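PDB 7LT2: cyclic GMP-AMP synthase-like receptor from Tribolium castaneum, which senses double-stranded RNA in the cytoplasm and makes the cyclic dinucleotide 2',3'-cGAMP from ATP and GTP in innate immune defence. Local coordinates for residues 250-255 with 284-289; 259-264 with 299-304. One frame throughout, in Å; residues are numbered along the deposited sequence.

Contact 1 (250-255 with 284-289); sequences VLIDNK and VFLHII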
loop_
_atom_site.group_PDB
_atom_site.type_symbol
_atom_site.label_atom_id
_atom_site.label_comp_id
_atom_site.label_asym_id
_atom_site.label_seq_id
_atom_site.Cartn_x
_atom_site.Cartn_y
_atom_site.Cartn_z
ATOM N N VAL A 250 -3.925 3.196 -11.243
ATOM C CA VAL A 250 -4.559 3.677 -12.470
ATOM C C VAL A 250 -5.648 2.710 -12.922
ATOM O O VAL A 250 -6.730 3.131 -13.354
ATOM C CB VAL A 250 -3.506 3.900 -13.574
ATOM C CG1 VAL A 250 -4.165 4.410 -14.860
ATOM C CG2 VAL A 250 -2.446 4.875 -13.097
ATOM N N LEU A 251 -5.392 1.404 -12.808
ATOM C CA LEU A 251 -6.373 0.397 -13.212
ATOM C C LEU A 251 -7.690 0.544 -12.453
ATOM O O LEU A 251 -8.768 0.345 -13.029
ATOM C CB LEU A 251 -5.803 -1.010 -13.008
ATOM C CG LEU A 251 -4.808 -1.547 -14.040
ATOM C CD1 LEU A 251 -4.220 -2.869 -13.568
ATOM C CD2 LEU A 251 -5.493 -1.719 -15.399
ATOM N N ILE A 252 -7.632 0.894 -11.162
ATOM C CA ILE A 252 -8.856 0.988 -10.363
ATOM C C ILE A 252 -9.509 2.365 -10.427
ATOM O O ILE A 252 -10.610 2.540 -9.882
ATOM C CB ILE A 252 -8.605 0.632 -8.880
ATOM C CG1 ILE A 252 -7.621 1.615 -8.236
ATOM C CG2 ILE A 252 -8.139 -0.820 -8.733
ATOM C CD1 ILE A 252 -7.375 1.365 -6.760
ATOM N N ASP A 253 -8.879 3.339 -11.083
ATOM C CA ASP A 253 -9.375 4.706 -11.129
ATOM C C ASP A 253 -10.408 4.855 -12.240
ATOM O O ASP A 253 -10.467 4.055 -13.176
ATOM C CB ASP A 253 -8.214 5.681 -11.362
ATOM C CG ASP A 253 -8.490 7.083 -10.846
ATOM O OD1 ASP A 253 -9.566 7.338 -10.259
ATOM O OD2 ASP A 253 -7.611 7.950 -11.034
ATOM N N ASN A 254 -11.230 5.901 -12.122
ATOM C CA ASN A 254 -12.233 6.249 -13.132
ATOM C C ASN A 254 -13.149 5.064 -13.441
ATOM O O ASN A 254 -13.436 4.747 -14.598
ATOM C CB ASN A 254 -11.559 6.783 -14.403
ATOM C CG ASN A 254 -12.561 7.264 -15.441
ATOM O OD1 ASN A 254 -13.631 7.779 -15.103
ATOM N ND2 ASN A 254 -12.229 7.071 -16.716
ATOM N N LYS A 255 -13.621 4.397 -12.380
ATOM C CA LYS A 255 -14.496 3.243 -12.547
ATOM C C LYS A 255 -15.699 3.305 -11.613
ATOM O O LYS A 255 -16.217 2.268 -11.187
ATOM C CB LYS A 255 -13.721 1.938 -12.366
ATOM C CG LYS A 255 -12.870 1.609 -13.592
ATOM C CD LYS A 255 -12.189 0.258 -13.499
ATOM C CE LYS A 255 -11.587 -0.143 -14.841
ATOM N NZ LYS A 255 -10.474 0.745 -15.283
ATOM N N VAL A 284 -8.620 -9.779 -6.621
ATOM C CA VAL A 284 -9.813 -10.275 -7.302
ATOM C C VAL A 284 -10.396 -9.193 -8.207
ATOM O O VAL A 284 -10.778 -9.461 -9.353
ATOM C CB VAL A 284 -10.843 -10.783 -6.276
ATOM C CG1 VAL A 284 -12.209 -10.955 -6.917
ATOM C CG2 VAL A 284 -10.374 -12.101 -5.672
ATOM N N PHE A 285 -10.434 -7.947 -7.729
ATOM C CA PHE A 285 -10.985 -6.874 -8.555
ATOM C C PHE A 285 -10.095 -6.549 -9.752
ATOM O O PHE A 285 -10.614 -6.195 -10.816
ATOM C CB PHE A 285 -11.247 -5.624 -7.711
ATOM C CG PHE A 285 -12.609 -5.609 -7.079
ATOM C CD1 PHE A 285 -12.854 -6.336 -5.923
ATOM C CD2 PHE A 285 -13.654 -4.900 -7.661
ATOM C CE1 PHE A 285 -14.111 -6.340 -5.343
ATOM C CE2 PHE A 285 -14.916 -4.897 -7.088
ATOM C CZ PHE A 285 -15.146 -5.620 -5.927
ATOM N N LEU A 286 -8.769 -6.675 -9.617
ATOM C CA LEU A 286 -7.904 -6.540 -10.789
ATOM C C LEU A 286 -8.257 -7.576 -11.851
ATOM O O LEU A 286 -8.322 -7.256 -13.043
ATOM C CB LEU A 286 -6.430 -6.663 -10.390
ATOM C CG LEU A 286 -5.840 -5.579 -9.488
ATOM C CD1 LEU A 286 -4.398 -5.905 -9.147
ATOM C CD2 LEU A 286 -5.932 -4.207 -10.155
ATOM N N HIS A 287 -8.501 -8.822 -11.435
ATOM C CA HIS A 287 -8.936 -9.843 -12.383
ATOM C C HIS A 287 -10.294 -9.505 -12.981
ATOM O O HIS A 287 -10.512 -9.697 -14.182
ATOM C CB HIS A 287 -8.982 -11.209 -11.701
ATOM C CG HIS A 287 -7.635 -11.752 -11.365
ATOM N ND1 HIS A 287 -6.679 -12.009 -12.324
ATOM C CD2 HIS A 287 -7.075 -12.081 -10.176
ATOM C CE1 HIS A 287 -5.591 -12.481 -11.742
ATOM N NE2 HIS A 287 -5.806 -12.536 -10.440
ATOM N N ILE A 288 -11.223 -9.008 -12.158
ATOM C CA ILE A 288 -12.546 -8.646 -12.664
ATOM C C ILE A 288 -12.448 -7.495 -13.662
ATOM O O ILE A 288 -13.145 -7.484 -14.685
ATOM C CB ILE A 288 -13.495 -8.312 -11.498
ATOM C CG1 ILE A 288 -13.752 -9.555 -10.649
ATOM C CG2 ILE A 288 -14.817 -7.762 -12.024
ATOM C CD1 ILE A 288 -14.637 -9.296 -9.464
ATOM N N ILE A 289 -11.583 -6.513 -13.385
ATOM C CA ILE A 289 -11.351 -5.432 -14.344
ATOM C C ILE A 289 -10.910 -5.995 -15.688
ATOM O O ILE A 289 -11.362 -5.545 -16.748
ATOM C CB ILE A 289 -10.312 -4.434 -13.797
ATOM C CG1 ILE A 289 -10.912 -3.564 -12.697
ATOM C CG2 ILE A 289 -9.759 -3.558 -14.926
ATOM C CD1 ILE A 289 -9.861 -2.801 -11.913
#
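Ile289 meets three residues of 250-255 and gives the largest share of the buried surface. Its CD1 methyl lies 3.5 Å from the carbonyl oxygen Leu251 O. The same methyl also touches Ile252 CG2, at 4.1 Å. CG1 of Ile289 stands anti to the carbonyl carbon (chi1 -74°) and touches CD and CE of Lys255, at 4.1 Å each. CG2 of Ile289 packs at 3.9 Å against CE of Lys255.

A second apolar pair joins the two leucines. Leu251 CD1 meets Leu286 CD2 at 4.0 Å, and the two side chains cross at about a right angle. Ile252 CG2 adds a looser touch on Leu286 CD2.

The polar bond beside Ile289 lies within 250-255. Lys255 NZ donates to Leu251 O at 2.9 Å, with a C=O...N angle of 150°. The lysine chain is extended up to CE and bends at chi4 (65°), which turns NZ back to this oxygen. Its CD and CE cross the Ile289 side chain obliquely.

Ile289 is one of the residues of the manganese site seen here, with Glu290 and Lys292, and the ion is about 5 Å from its side chain. Leu258 of helix 258-272 also touches Ile289. The chemistry is therefore divided. Aliphatic carbon joins 250-255 to helix 278-291, and the ammonium group bonds the Leu251 carbonyl.

Contact 2 (259-264 with 299-304); sequences KPAVKL and KSLREV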
loop_
_atom_site.group_PDB
_atom_site.type_symbol
_atom_site.label_atom_id
_atom_site.label_comp_id
_atom_site.label_asym_id
_atom_site.label_seq_id
_atom_site.Cartn_x
_atom_site.Cartn_y
_atom_site.Cartn_z
ATOM N N LYS A 259 -14.843 1.397 -6.485
ATOM C CA LYS A 259 -14.250 1.539 -5.155
ATOM C C LYS A 259 -15.288 1.381 -4.042
ATOM O O LYS A 259 -14.984 0.734 -3.032
ATOM C CB LYS A 259 -13.490 2.868 -5.034
ATOM C CG LYS A 259 -12.239 2.898 -5.907
ATOM C CD LYS A 259 -11.382 4.124 -5.650
ATOM C CE LYS A 259 -10.152 4.103 -6.551
ATOM N NZ LYS A 259 -9.265 5.274 -6.303
ATOM N N PRO A 260 -16.510 1.922 -4.166
ATOM C CA PRO A 260 -17.540 1.549 -3.177
ATOM C C PRO A 260 -17.761 0.048 -3.086
ATOM O O PRO A 260 -17.875 -0.489 -1.978
ATOM C CB PRO A 260 -18.790 2.294 -3.675
ATOM C CG PRO A 260 -18.231 3.500 -4.355
ATOM C CD PRO A 260 -16.973 3.022 -5.035
ATOM N N ALA A 261 -17.790 -0.653 -4.222
ATOM C CA ALA A 261 -18.005 -2.098 -4.193
ATOM C C ALA A 261 -16.867 -2.815 -3.475
ATOM O O ALA A 261 -17.104 -3.760 -2.710
ATOM C CB ALA A 261 -18.165 -2.633 -5.617
ATOM N N VAL A 262 -15.623 -2.386 -3.711
ATOM C CA VAL A 262 -14.495 -3.018 -3.028
ATOM C C VAL A 262 -14.625 -2.837 -1.525
ATOM O O VAL A 262 -14.424 -3.780 -0.752
ATOM C CB VAL A 262 -13.155 -2.453 -3.530
ATOM C CG1 VAL A 262 -12.006 -3.024 -2.694
ATOM C CG2 VAL A 262 -12.943 -2.792 -4.985
ATOM N N LYS A 263 -14.963 -1.622 -1.093
ATOM C CA LYS A 263 -15.012 -1.329 0.333
ATOM C C LYS A 263 -16.179 -2.031 1.011
ATOM O O LYS A 263 -16.042 -2.476 2.156
ATOM C CB LYS A 263 -15.063 0.187 0.543
ATOM C CG LYS A 263 -13.702 0.859 0.266
ATOM C CD LYS A 263 -13.746 2.362 0.491
ATOM C CE LYS A 263 -14.311 3.081 -0.725
ATOM N NZ LYS A 263 -14.172 4.560 -0.598
ATOM N N LEU A 264 -17.314 -2.171 0.315
ATOM C CA LEU A 264 -18.425 -2.944 0.866
ATOM C C LEU A 264 -18.015 -4.390 1.103
ATOM O O LEU A 264 -18.338 -4.973 2.143
ATOM C CB LEU A 264 -19.635 -2.879 -0.072
ATOM C CG LEU A 264 -20.335 -1.526 -0.203
ATOM C CD1 LEU A 264 -21.222 -1.497 -1.443
ATOM C CD2 LEU A 264 -21.156 -1.235 1.036
ATOM N N LYS A 299 -22.926 0.210 -14.035
ATOM C CA LYS A 299 -24.185 -0.357 -13.582
ATOM C C LYS A 299 -24.497 0.150 -12.176
ATOM O O LYS A 299 -23.716 0.878 -11.560
ATOM C CB LYS A 299 -24.121 -1.880 -13.650
ATOM C CG LYS A 299 -23.992 -2.371 -15.081
ATOM C CD LYS A 299 -23.973 -3.872 -15.191
ATOM C CE LYS A 299 -24.125 -4.290 -16.648
ATOM N NZ LYS A 299 -24.491 -5.725 -16.797
ATOM N N SER A 300 -25.672 -0.215 -11.670
ATOM C CA SER A 300 -26.056 0.220 -10.336
ATOM C C SER A 300 -25.058 -0.307 -9.313
ATOM O O SER A 300 -24.397 -1.329 -9.526
ATOM C CB SER A 300 -27.468 -0.258 -9.992
ATOM O OG SER A 300 -27.499 -1.651 -9.714
ATOM N N LEU A 301 -24.929 0.417 -8.202
ATOM C CA LEU A 301 -24.046 -0.055 -7.142
ATOM C C LEU A 301 -24.486 -1.421 -6.633
ATOM O O LEU A 301 -23.646 -2.284 -6.347
ATOM C CB LEU A 301 -23.987 0.961 -6.000
ATOM C CG LEU A 301 -23.027 0.600 -4.858
ATOM C CD1 LEU A 301 -21.643 0.176 -5.376
ATOM C CD2 LEU A 301 -22.892 1.763 -3.889
ATOM N N ARG A 302 -25.800 -1.649 -6.537
ATOM C CA ARG A 302 -26.280 -2.957 -6.107
ATOM C C ARG A 302 -25.825 -4.053 -7.063
ATOM O O ARG A 302 -25.347 -5.109 -6.632
ATOM C CB ARG A 302 -27.802 -2.951 -5.983
ATOM C CG ARG A 302 -28.351 -4.242 -5.398
ATOM C CD ARG A 302 -29.860 -4.245 -5.387
ATOM N NE ARG A 302 -30.385 -5.542 -4.982
ATOM C CZ ARG A 302 -31.652 -5.905 -5.122
ATOM N NH1 ARG A 302 -32.548 -5.087 -5.649
ATOM N NH2 ARG A 302 -32.026 -7.119 -4.730
ATOM N N GLU A 303 -25.952 -3.817 -8.374
ATOM C CA GLU A 303 -25.588 -4.859 -9.328
ATOM C C GLU A 303 -24.082 -5.108 -9.343
ATOM O O GLU A 303 -23.641 -6.264 -9.404
ATOM C CB GLU A 303 -26.081 -4.513 -10.734
ATOM C CG GLU A 303 -25.778 -5.616 -11.736
ATOM C CD GLU A 303 -26.421 -5.403 -13.090
ATOM O OE1 GLU A 303 -27.136 -4.392 -13.273
ATOM O OE2 GLU A 303 -26.207 -6.262 -13.971
ATOM N N VAL A 304 -23.274 -4.047 -9.289
ATOM C CA VAL A 304 -21.826 -4.237 -9.245
ATOM C C VAL A 304 -21.426 -4.973 -7.970
ATOM O O VAL A 304 -20.615 -5.908 -8.003
ATOM C CB VAL A 304 -21.100 -2.883 -9.373
ATOM C CG1 VAL A 304 -19.582 -3.063 -9.231
ATOM C CG2 VAL A 304 -21.427 -2.226 -10.706
#
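Leu301 reaches from the first turn of helix 301-318 onto Pro260 and Ala261 of helix 258-272. Its CB leaves the backbone toward the other helix. CG stands anti to the backbone N (chi1 -177°). At the tip the two methyls divide the work. CD1 touches Pro260 CB at 3.9 Å and also approaches the backbone atom Ala261 N at 4.1 Å. It also comes within 4.3 Å of Leu264 CD1. CD2 meets Pro260 CB as well, at 4.1 Å, so the proline carbon faces both branches of the leucine.

Val304, three residues on, adds a second apolar touch. Its CG1 is anti to the backbone N (chi1 176°) and rests on Ala261 CB at 3.9 Å. The CA atoms of Ala261 and Val304 are 6.7 Å apart, the nearest CA pair across the two segments. The small methyl of Ala261 fits this close backbone approach.

The start of helix 301-318 is fixed by its own polar groups. Ser300 is the N-cap residue, and its OG accepts from Glu303 N at 3.0 Å, with an N-H...O angle of 157°. Lys299 NZ and Glu303 OE2 form a salt bridge whose hydrogen bond is weak. Lys299 O also accepts from Arg257 NE, just ahead of helix 258-272.

The contact lies in the helical Mab-21 HhH/H2TH-like region, with no strand in either segment. Leu6 of helix 5-13 touches both Leu264 and Leu301, and Asn10 of that helix touches Pro260. The N-terminal helix 5-13 therefore lies against both helices at this contact.

Both contacts bury mostly aliphatic side chains, and each has three buried residues among its five touching ones. The centre of contact 1 is about 15 Å from the centre of the chain, that of contact 2 about 21 Å. Contact 1 joins the nucleotidyltransferase part of the chain to the HhH/H2TH-like part, whereas contact 2 lies wholly in the latter. They share no helix, but they touch: Phe285 CD2 is 3.5 Å from Val262 CG2, bringing helix 278-291 against helix 258-272. Their polar parts differ. In contact 1 a lysine donates to a backbone carbonyl of its own segment; in contact 2 a serine caps a helix start.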